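Local coordinates for protein 3'-5' exonuclease crn-4 (Caenorhabditis elegans, PDB 5DK5) that digests RNA and DNA from the 3' end as a metal-dependent DEDDh exonuclease and takes part in apoptotic DNA degradation, at residues Lys64-Val69 against Asp93-Val98; Thr171-Met176 against Leu196-Ile201; Cys220-Arg225 against Pro251-Thr256. One frame throughout, in Å; residues are numbered along the deposited sequence.

Interaction 1: Lys64-Val69 against Asp93-Val98; sequences KYVKPV and DTFDVV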
loop_
_atom_site.group_PDB
_atom_site.type_symbol
_atom_site.label_atom_id
_atom_site.label_comp_id
_atom_site.label_asym_id
_atom_site.label_seq_id
_atom_site.Cartn_x
_atom_site.Cartn_y
_atom_site.Cartn_z
ATOM N N LYS B 64 6.748 -7.209 -19.239
ATOM C CA LYS B 64 7.451 -7.447 -17.986
ATOM C C LYS B 64 6.653 -6.936 -16.797
ATOM O O LYS B 64 5.975 -5.913 -16.880
ATOM C CB LYS B 64 8.826 -6.773 -18.004
ATOM C CG LYS B 64 9.994 -7.704 -18.306
ATOM C CD LYS B 64 10.172 -7.931 -19.790
ATOM C CE LYS B 64 11.566 -8.457 -20.093
ATOM N NZ LYS B 64 11.847 -9.735 -19.389
ATOM N N TYR B 65 6.736 -7.669 -15.692
ATOM C CA TYR B 65 6.248 -7.183 -14.412
ATOM C C TYR B 65 7.315 -6.280 -13.808
ATOM O O TYR B 65 8.485 -6.369 -14.181
ATOM C CB TYR B 65 5.924 -8.345 -13.472
ATOM C CG TYR B 65 4.751 -9.181 -13.927
ATOM C CD1 TYR B 65 3.474 -8.641 -13.978
ATOM C CD2 TYR B 65 4.916 -10.509 -14.298
ATOM C CE1 TYR B 65 2.396 -9.394 -14.390
ATOM C CE2 TYR B 65 3.841 -11.273 -14.711
ATOM C CZ TYR B 65 2.581 -10.709 -14.755
ATOM O OH TYR B 65 1.501 -11.456 -15.164
ATOM N N VAL B 66 6.905 -5.413 -12.888
ATOM C CA VAL B 66 7.823 -4.483 -12.237
ATOM C C VAL B 66 7.571 -4.469 -10.732
ATOM O O VAL B 66 6.426 -4.405 -10.290
ATOM C CB VAL B 66 7.670 -3.053 -12.797
ATOM C CG1 VAL B 66 8.660 -2.101 -12.134
ATOM C CG2 VAL B 66 7.869 -3.044 -14.298
ATOM N N LYS B 67 8.645 -4.533 -9.950
ATOM C CA LYS B 67 8.528 -4.497 -8.499
ATOM C C LYS B 67 8.495 -3.049 -7.995
ATOM O O LYS B 67 9.466 -2.314 -8.180
ATOM C CB LYS B 67 9.688 -5.249 -7.842
ATOM C CG LYS B 67 9.592 -5.300 -6.315
ATOM C CD LYS B 67 10.870 -5.806 -5.675
ATOM C CE LYS B 67 11.035 -7.299 -5.857
ATOM N NZ LYS B 67 12.315 -7.784 -5.271
ATOM N N PRO B 68 7.383 -2.633 -7.360
ATOM C CA PRO B 68 7.324 -1.295 -6.756
ATOM C C PRO B 68 8.105 -1.237 -5.445
ATOM O O PRO B 68 8.351 -2.288 -4.856
ATOM C CB PRO B 68 5.829 -1.087 -6.520
ATOM C CG PRO B 68 5.303 -2.455 -6.296
ATOM C CD PRO B 68 6.129 -3.381 -7.145
ATOM N N VAL B 69 8.481 -0.039 -4.997
ATOM C CA VAL B 69 9.311 0.110 -3.798
ATOM C C VAL B 69 8.679 1.004 -2.729
ATOM O O VAL B 69 9.073 0.950 -1.566
ATOM C CB VAL B 69 10.701 0.682 -4.151
ATOM C CG1 VAL B 69 11.447 -0.268 -5.079
ATOM C CG2 VAL B 69 10.575 2.063 -4.785
ATOM N N ASP B 93 11.797 -7.358 -11.327
ATOM C CA ASP B 93 12.840 -6.352 -11.161
ATOM C C ASP B 93 12.205 -4.984 -10.930
ATOM O O ASP B 93 11.042 -4.768 -11.270
ATOM C CB ASP B 93 13.760 -6.309 -12.384
ATOM C CG ASP B 93 14.585 -7.573 -12.545
ATOM O OD1 ASP B 93 15.481 -7.807 -11.707
ATOM O OD2 ASP B 93 14.353 -8.324 -13.518
ATOM N N THR B 94 12.966 -4.065 -10.343
ATOM C CA THR B 94 12.508 -2.691 -10.177
ATOM C C THR B 94 12.485 -1.990 -11.531
ATOM O O THR B 94 13.076 -2.476 -12.494
ATOM C CB THR B 94 13.400 -1.906 -9.206
ATOM O OG1 THR B 94 14.765 -1.994 -9.631
ATOM C CG2 THR B 94 13.272 -2.468 -7.801
ATOM N N PHE B 95 11.809 -0.846 -11.593
ATOM C CA PHE B 95 11.550 -0.170 -12.863
ATOM C C PHE B 95 12.816 0.202 -13.631
ATOM O O PHE B 95 12.834 0.153 -14.862
ATOM C CB PHE B 95 10.721 1.094 -12.630
ATOM C CG PHE B 95 10.405 1.845 -13.893
ATOM C CD1 PHE B 95 9.366 1.438 -14.713
ATOM C CD2 PHE B 95 11.151 2.951 -14.265
ATOM C CE1 PHE B 95 9.075 2.124 -15.874
ATOM C CE2 PHE B 95 10.865 3.639 -15.425
ATOM C CZ PHE B 95 9.826 3.224 -16.231
ATOM N N ASP B 96 13.868 0.582 -12.912
ATOM C CA ASP B 96 15.105 1.005 -13.558
ATOM C C ASP B 96 15.712 -0.129 -14.382
ATOM O O ASP B 96 16.246 0.100 -15.467
ATOM C CB ASP B 96 16.114 1.504 -12.520
ATOM C CG ASP B 96 16.360 0.503 -11.409
ATOM O OD1 ASP B 96 15.388 -0.132 -10.945
ATOM O OD2 ASP B 96 17.531 0.355 -10.999
ATOM N N VAL B 97 15.616 -1.351 -13.871
ATOM C CA VAL B 97 16.129 -2.516 -14.581
ATOM C C VAL B 97 15.257 -2.835 -15.793
ATOM O O VAL B 97 15.764 -3.060 -16.891
ATOM C CB VAL B 97 16.189 -3.748 -13.664
ATOM C CG1 VAL B 97 16.681 -4.978 -14.431
ATOM C CG2 VAL B 97 17.089 -3.471 -12.472
ATOM N N VAL B 98 13.946 -2.854 -15.584
ATOM C CA VAL B 98 13.007 -3.181 -16.648
ATOM C C VAL B 98 13.048 -2.133 -17.753
ATOM O O VAL B 98 12.924 -2.462 -18.932
ATOM C CB VAL B 98 11.574 -3.301 -16.107
ATOM C CG1 VAL B 98 10.574 -3.484 -17.241
ATOM C CG2 VAL B 98 11.484 -4.464 -15.130
HETATM O O HOH W 1 10.648 -8.007 -13.947
HETATM O O HOH W 2 10.078 0.087 -9.314
#

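Interaction 2: Thr171-Met176 against Leu196-Ile201; sequences TNIGKM and LNIATI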
loop_
_atom_site.group_PDB
_atom_site.type_symbol
_atom_site.label_atom_id
_atom_site.label_comp_id
_atom_site.label_asym_id
_atom_site.label_seq_id
_atom_site.Cartn_x
_atom_site.Cartn_y
_atom_site.Cartn_z
ATOM N N THR B 171 -15.348 2.974 -20.569
ATOM C CA THR B 171 -13.916 3.213 -20.756
ATOM C C THR B 171 -13.587 3.589 -22.196
ATOM O O THR B 171 -14.402 3.409 -23.099
ATOM C CB THR B 171 -13.083 1.977 -20.376
ATOM O OG1 THR B 171 -13.496 0.854 -21.166
ATOM C CG2 THR B 171 -13.253 1.648 -18.904
ATOM N N ASN B 172 -12.379 4.106 -22.403
ATOM C CA ASN B 172 -11.921 4.482 -23.733
ATOM C C ASN B 172 -11.858 3.279 -24.667
ATOM O O ASN B 172 -12.395 3.316 -25.771
ATOM C CB ASN B 172 -10.549 5.154 -23.652
ATOM C CG ASN B 172 -10.631 6.587 -23.164
ATOM O OD1 ASN B 172 -11.648 7.011 -22.615
ATOM N ND2 ASN B 172 -9.557 7.342 -23.364
ATOM N N ILE B 173 -11.203 2.214 -24.217
ATOM C CA ILE B 173 -11.115 0.986 -24.999
ATOM C C ILE B 173 -12.500 0.380 -25.192
ATOM O O ILE B 173 -12.826 -0.116 -26.271
ATOM C CB ILE B 173 -10.190 -0.051 -24.329
ATOM C CG1 ILE B 173 -8.745 0.452 -24.337
ATOM C CG2 ILE B 173 -10.276 -1.404 -25.046
ATOM C CD1 ILE B 173 -7.791 -0.376 -23.494
ATOM N N GLY B 174 -13.310 0.421 -24.139
ATOM C CA GLY B 174 -14.657 -0.116 -24.190
ATOM C C GLY B 174 -15.537 0.613 -25.188
ATOM O O GLY B 174 -16.314 -0.010 -25.910
ATOM N N LYS B 175 -15.418 1.937 -25.223
ATOM C CA LYS B 175 -16.186 2.754 -26.158
ATOM C C LYS B 175 -15.769 2.485 -27.598
ATOM O O LYS B 175 -16.613 2.319 -28.478
ATOM C CB LYS B 175 -16.015 4.239 -25.837
ATOM C CG LYS B 175 -16.843 4.717 -24.658
ATOM C CD LYS B 175 -16.538 6.166 -24.319
ATOM C CE LYS B 175 -17.353 6.641 -23.129
ATOM N NZ LYS B 175 -17.066 8.061 -22.791
ATOM N N MET B 176 -14.462 2.444 -27.828
ATOM C CA MET B 176 -13.926 2.232 -29.166
ATOM C C MET B 176 -14.295 0.852 -29.702
ATOM O O MET B 176 -14.618 0.707 -30.879
ATOM C CB MET B 176 -12.408 2.415 -29.160
ATOM C CG MET B 176 -11.980 3.860 -28.968
ATOM S SD MET B 176 -10.202 4.132 -29.102
ATOM C CE MET B 176 -9.611 3.302 -27.630
ATOM N N LEU B 196 -3.460 -5.435 -26.932
ATOM C CA LEU B 196 -4.073 -6.145 -28.047
ATOM C C LEU B 196 -5.361 -5.463 -28.499
ATOM O O LEU B 196 -5.623 -5.357 -29.697
ATOM C CB LEU B 196 -4.353 -7.599 -27.660
ATOM C CG LEU B 196 -3.122 -8.477 -27.418
ATOM C CD1 LEU B 196 -3.533 -9.831 -26.859
ATOM C CD2 LEU B 196 -2.305 -8.653 -28.689
ATOM N N ASN B 197 -6.161 -5.003 -27.544
ATOM C CA ASN B 197 -7.400 -4.304 -27.866
ATOM C C ASN B 197 -7.131 -2.991 -28.590
ATOM O O ASN B 197 -7.774 -2.684 -29.592
ATOM C CB ASN B 197 -8.217 -4.041 -26.599
ATOM C CG ASN B 197 -9.042 -5.240 -26.180
ATOM O OD1 ASN B 197 -10.002 -5.612 -26.857
ATOM N ND2 ASN B 197 -8.680 -5.848 -25.055
ATOM N N ILE B 198 -6.174 -2.222 -28.081
ATOM C CA ILE B 198 -5.809 -0.951 -28.694
ATOM C C ILE B 198 -5.252 -1.181 -30.096
ATOM O O ILE B 198 -5.542 -0.421 -31.021
ATOM C CB ILE B 198 -4.774 -0.189 -27.839
ATOM C CG1 ILE B 198 -5.406 0.255 -26.518
ATOM C CG2 ILE B 198 -4.241 1.034 -28.586
ATOM C CD1 ILE B 198 -4.406 0.744 -25.482
ATOM N N ALA B 199 -4.451 -2.232 -30.243
ATOM C CA ALA B 199 -3.851 -2.566 -31.530
ATOM C C ALA B 199 -4.918 -2.919 -32.560
ATOM O O ALA B 199 -4.860 -2.469 -33.704
ATOM C CB ALA B 199 -2.869 -3.714 -31.371
ATOM N N THR B 200 -5.890 -3.727 -32.150
ATOM C CA THR B 200 -6.970 -4.134 -33.042
ATOM C C THR B 200 -7.839 -2.933 -33.405
ATOM O O THR B 200 -8.265 -2.790 -34.551
ATOM C CB THR B 200 -7.843 -5.227 -32.404
ATOM O OG1 THR B 200 -7.015 -6.324 -32.002
ATOM C CG2 THR B 200 -8.895 -5.726 -33.386
ATOM N N ILE B 201 -8.098 -2.077 -32.423
ATOM C CA ILE B 201 -8.825 -0.836 -32.663
ATOM C C ILE B 201 -8.047 0.030 -33.646
ATOM O O ILE B 201 -8.608 0.535 -34.619
ATOM C CB ILE B 201 -9.062 -0.055 -31.354
ATOM C CG1 ILE B 201 -10.055 -0.803 -30.463
ATOM C CG2 ILE B 201 -9.603 1.348 -31.638
ATOM C CD1 ILE B 201 -10.025 -0.365 -29.013
#

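Interaction 3: Cys220-Arg225 against Pro251-Thr256; sequences CCASWR and PLVVTT. With ZN (zinc ion), chain I.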
loop_
_atom_site.group_PDB
_atom_site.type_symbol
_atom_site.label_atom_id
_atom_site.label_comp_id
_atom_site.label_asym_id
_atom_site.label_seq_id
_atom_site.Cartn_x
_atom_site.Cartn_y
_atom_site.Cartn_z
ATOM N N CYS B 220 7.493 21.823 -21.656
ATOM C CA CYS B 220 7.941 22.220 -20.324
ATOM C C CYS B 220 7.116 23.343 -19.701
ATOM O O CYS B 220 7.219 23.594 -18.501
ATOM C CB CYS B 220 9.405 22.658 -20.380
ATOM S SG CYS B 220 9.715 24.060 -21.487
ATOM N N CYS B 221 6.309 24.023 -20.509
ATOM C CA CYS B 221 5.600 25.208 -20.039
ATOM C C CYS B 221 4.265 25.419 -20.745
ATOM O O CYS B 221 4.078 25.005 -21.890
ATOM C CB CYS B 221 6.481 26.448 -20.221
ATOM S SG CYS B 221 5.737 27.991 -19.651
ATOM N N ALA B 222 3.342 26.070 -20.042
ATOM C CA ALA B 222 2.037 26.414 -20.593
ATOM C C ALA B 222 1.489 27.654 -19.893
ATOM O O ALA B 222 1.697 27.841 -18.696
ATOM C CB ALA B 222 1.074 25.251 -20.449
ATOM N N SER B 223 0.788 28.497 -20.642
ATOM C CA SER B 223 0.276 29.752 -20.102
ATOM C C SER B 223 -0.861 29.534 -19.103
ATOM O O SER B 223 -1.070 30.351 -18.209
ATOM C CB SER B 223 -0.205 30.661 -21.235
ATOM O OG SER B 223 -0.653 31.905 -20.725
ATOM N N TRP B 224 -1.592 28.435 -19.255
ATOM C CA TRP B 224 -2.749 28.178 -18.401
ATOM C C TRP B 224 -2.355 27.677 -17.007
ATOM O O TRP B 224 -3.218 27.504 -16.145
ATOM C CB TRP B 224 -3.697 27.174 -19.070
ATOM C CG TRP B 224 -3.068 25.869 -19.447
ATOM C CD1 TRP B 224 -2.542 25.535 -20.661
ATOM C CD2 TRP B 224 -2.909 24.717 -18.611
ATOM N NE1 TRP B 224 -2.062 24.249 -20.631
ATOM C CE2 TRP B 224 -2.274 23.725 -19.384
ATOM C CE3 TRP B 224 -3.238 24.429 -17.283
ATOM C CZ2 TRP B 224 -1.963 22.466 -18.874
ATOM C CZ3 TRP B 224 -2.927 23.180 -16.778
ATOM C CH2 TRP B 224 -2.296 22.215 -17.572
ATOM N N ARG B 225 -1.061 27.450 -16.788
ATOM C CA ARG B 225 -0.556 27.090 -15.462
ATOM C C ARG B 225 -0.008 28.310 -14.722
ATOM O O ARG B 225 0.441 28.201 -13.582
ATOM C CB ARG B 225 0.536 26.021 -15.563
ATOM C CG ARG B 225 0.025 24.644 -15.945
ATOM C CD ARG B 225 0.978 23.544 -15.496
ATOM N NE ARG B 225 2.334 23.725 -16.007
ATOM C CZ ARG B 225 3.320 22.848 -15.839
ATOM N NH1 ARG B 225 3.107 21.719 -15.178
ATOM N NH2 ARG B 225 4.523 23.095 -16.338
ATOM N N PRO B 251 6.077 18.284 -14.079
ATOM C CA PRO B 251 6.743 19.367 -14.820
ATOM C C PRO B 251 6.293 19.511 -16.274
ATOM O O PRO B 251 6.132 20.639 -16.739
ATOM C CB PRO B 251 8.227 18.978 -14.754
ATOM C CG PRO B 251 8.239 17.524 -14.460
ATOM C CD PRO B 251 7.040 17.273 -13.611
ATOM N N LEU B 252 6.105 18.399 -16.978
ATOM C CA LEU B 252 5.729 18.451 -18.390
ATOM C C LEU B 252 4.215 18.397 -18.571
ATOM O O LEU B 252 3.518 17.640 -17.896
ATOM C CB LEU B 252 6.391 17.314 -19.174
ATOM C CG LEU B 252 7.921 17.262 -19.124
ATOM C CD1 LEU B 252 8.442 16.124 -19.988
ATOM C CD2 LEU B 252 8.543 18.584 -19.553
ATOM N N VAL B 253 3.731 19.210 -19.505
ATOM C CA VAL B 253 2.308 19.359 -19.782
ATOM C C VAL B 253 1.965 18.816 -21.168
ATOM O O VAL B 253 2.783 18.879 -22.086
ATOM C CB VAL B 253 1.891 20.848 -19.675
ATOM C CG1 VAL B 253 0.763 21.203 -20.648
ATOM C CG2 VAL B 253 1.500 21.184 -18.245
ATOM N N VAL B 254 0.754 18.287 -21.313
ATOM C CA VAL B 254 0.276 17.820 -22.607
ATOM C C VAL B 254 -0.017 19.008 -23.514
ATOM O O VAL B 254 -0.733 19.934 -23.129
ATOM C CB VAL B 254 -0.994 16.954 -22.471
ATOM C CG1 VAL B 254 -1.604 16.651 -23.846
ATOM C CG2 VAL B 254 -0.681 15.662 -21.739
ATOM N N THR B 255 0.547 18.973 -24.717
ATOM C CA THR B 255 0.312 20.006 -25.718
ATOM C C THR B 255 -0.230 19.381 -26.994
ATOM O O THR B 255 0.456 18.609 -27.663
ATOM C CB THR B 255 1.596 20.790 -26.044
ATOM O OG1 THR B 255 2.134 21.351 -24.840
ATOM C CG2 THR B 255 1.316 21.909 -27.034
ATOM N N THR B 256 -1.470 19.719 -27.316
ATOM C CA THR B 256 -2.094 19.276 -28.551
ATOM C C THR B 256 -1.321 19.800 -29.755
ATOM O O THR B 256 -0.905 20.959 -29.776
ATOM C CB THR B 256 -3.565 19.747 -28.628
ATOM O OG1 THR B 256 -4.413 18.770 -28.012
ATOM C CG2 THR B 256 -4.022 19.976 -30.078
HETATM ZN ZN ZN I . 10.842 22.732 -23.081
HETATM O O HOH W 3 8.236 22.437 -16.638
HETATM O O HOH W 4 1.705 24.121 -23.575
HETATM O O HOH W 5 -0.531 22.902 -23.137
#

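Interaction 1: Lys64-Val69 against Asp93-Val98
Val66 meets Phe95 and Val98 where edge strand 55-65 of the RNase H-like exonuclease sheet and the residues after it lie beside the start of helix 95-109. The two methyls of Val66 divide the work. CG1 lies anti to the backbone N (chi1 -178°) and reaches the first turn of the helix, 3.4 Å from Phe95 N. It also packs on Phe95 CB and lies at the edge of the Phe95 ring, near its plane. CG2 turns to Val98, with Val66 CG2 and Val98 CG2 4.0 Å apart; the two valines cross obliquely. The other methyl of Val98, CG1, rests on Lys64 CB at 3.8 Å. The ring of Tyr65 leads away from the helix and touches Ile84 and Ser88. Past the strand, Val69 CG1 meets Thr94 CG2 at 3.9 Å, the two side chains crossing at about a right angle. The backbones join once directly, Lys67 N to Asp93 O at 2.7 Å. This bond is nearly straight at the hydrogen, but the donor stands above the carbonyl plane. Two waters add bridges, one from Tyr65 O to Asp93 N. The other donates to Lys67 O at 2.7 Å and accepts from Phe95 N at 3.0 Å.

Interaction 2: Thr171-Met176 against Leu196-Ile201
Ile173 reaches across to helix 191-207 with both of its branches. CG1 stands anti to the carbonyl carbon (chi1 -67°), and beyond it CD1 comes to 3.9 Å from CG1 of Ile198. CG2 takes the other direction and sits 3.7 Å from Asn197 CB. Ile173 crosses Asn197, Ile198 and Ile201 each at about a right angle. One turn on, Met176 meets Ile201 in the same crosswise manner. Ile201 CD1 lies 3.7 Å from Met176 CB, and Ile201 CG2 is 3.8 Å from Met176 SD. The Met176 chain bends at chi3, and its CE lies close to Ile201 CD1. The contact joins two helices of the DEDDh exonuclease domain, with short segment axes 38° apart and 10.3 Å at closest approach. It borders the active site: the side chain of Ile173 is about 4 Å from that of Asp194, a magnesium ligand, and about 4 Å from the bound MES. No hydrogen bond crosses between the segments. The amide of Asn197 is occupied by other partners, ND2 donating to Ile185 O and OD1 accepting from Asn177. Helix 172-179 is capped at its start, where Thr171 OG1 accepts from Gly174 N at 3.0 Å.

Interaction 3: Cys220-Arg225 against Pro251-Thr256
The zinc site of four cysteines begins here, with Cys220 just after strand 216-219. Its SG binds the zinc ion at 2.4 Å, and Cys270, Cys273 and Cys280 complete the site. Cys220 CB points away from segment 251-256, but its CA lies 3.8 Å from Leu252 CD2. Val253, on the edge strand 253-256, is the apolar centre of the contact. Its CG1 and Trp224 CZ2 meet tip to tip at 3.5 Å, with Ala222 CB close by. Its CG2 lies over one face of the Arg225 guanidinium, 3.4 Å from Arg225 CZ. The two side chains slide past each other in opposite directions. Trp224 in turn takes Arg225 CG against one face of its indole. A water links Trp224 NE1 to Val254 O. The Arg225 chain bends at chi3 (-56°), which carries NE toward segment 251-256. NH2 donates to Pro251 O at 3.0 Å, tilted from the carbonyl plane. Pro251 O also accepts from another water. NH1 donates to Leu250 O and Glu247 O, and NH2 also to Gln286 OE1. An alanine in place of Arg225 would probably leave Pro251 O without its guanidinium donor, open a gap over Val253 CG2 and deprive the end of helix 239-249 of a shared donor. The guanidinium thus serves several carbonyls with one charge, and backbone oxygens near a helix C-terminus are likely to suit that positive group.

From the N terminus, interaction 1 comes first. It closes the loop from edge strand 55-65 through helices 76-82 and 86-90 to the start of helix 95-109. Interaction 2 follows and closes the connection between helix 172-179 and helix 191-207, beside the magnesium site. Interaction 3 closes the excursion from the end of strand 216-219 through helix 239-249 to strand 253-256, at the other edge of the sheet. The three are in series; none nests in or crosses another. Their centres lie 26 to 29 Å apart and no two touch. Interactions 1 and 3 reach the same sheet, at its two outermost strands. Interactions 2 and 3 lie on opposite sides of the chain's centre.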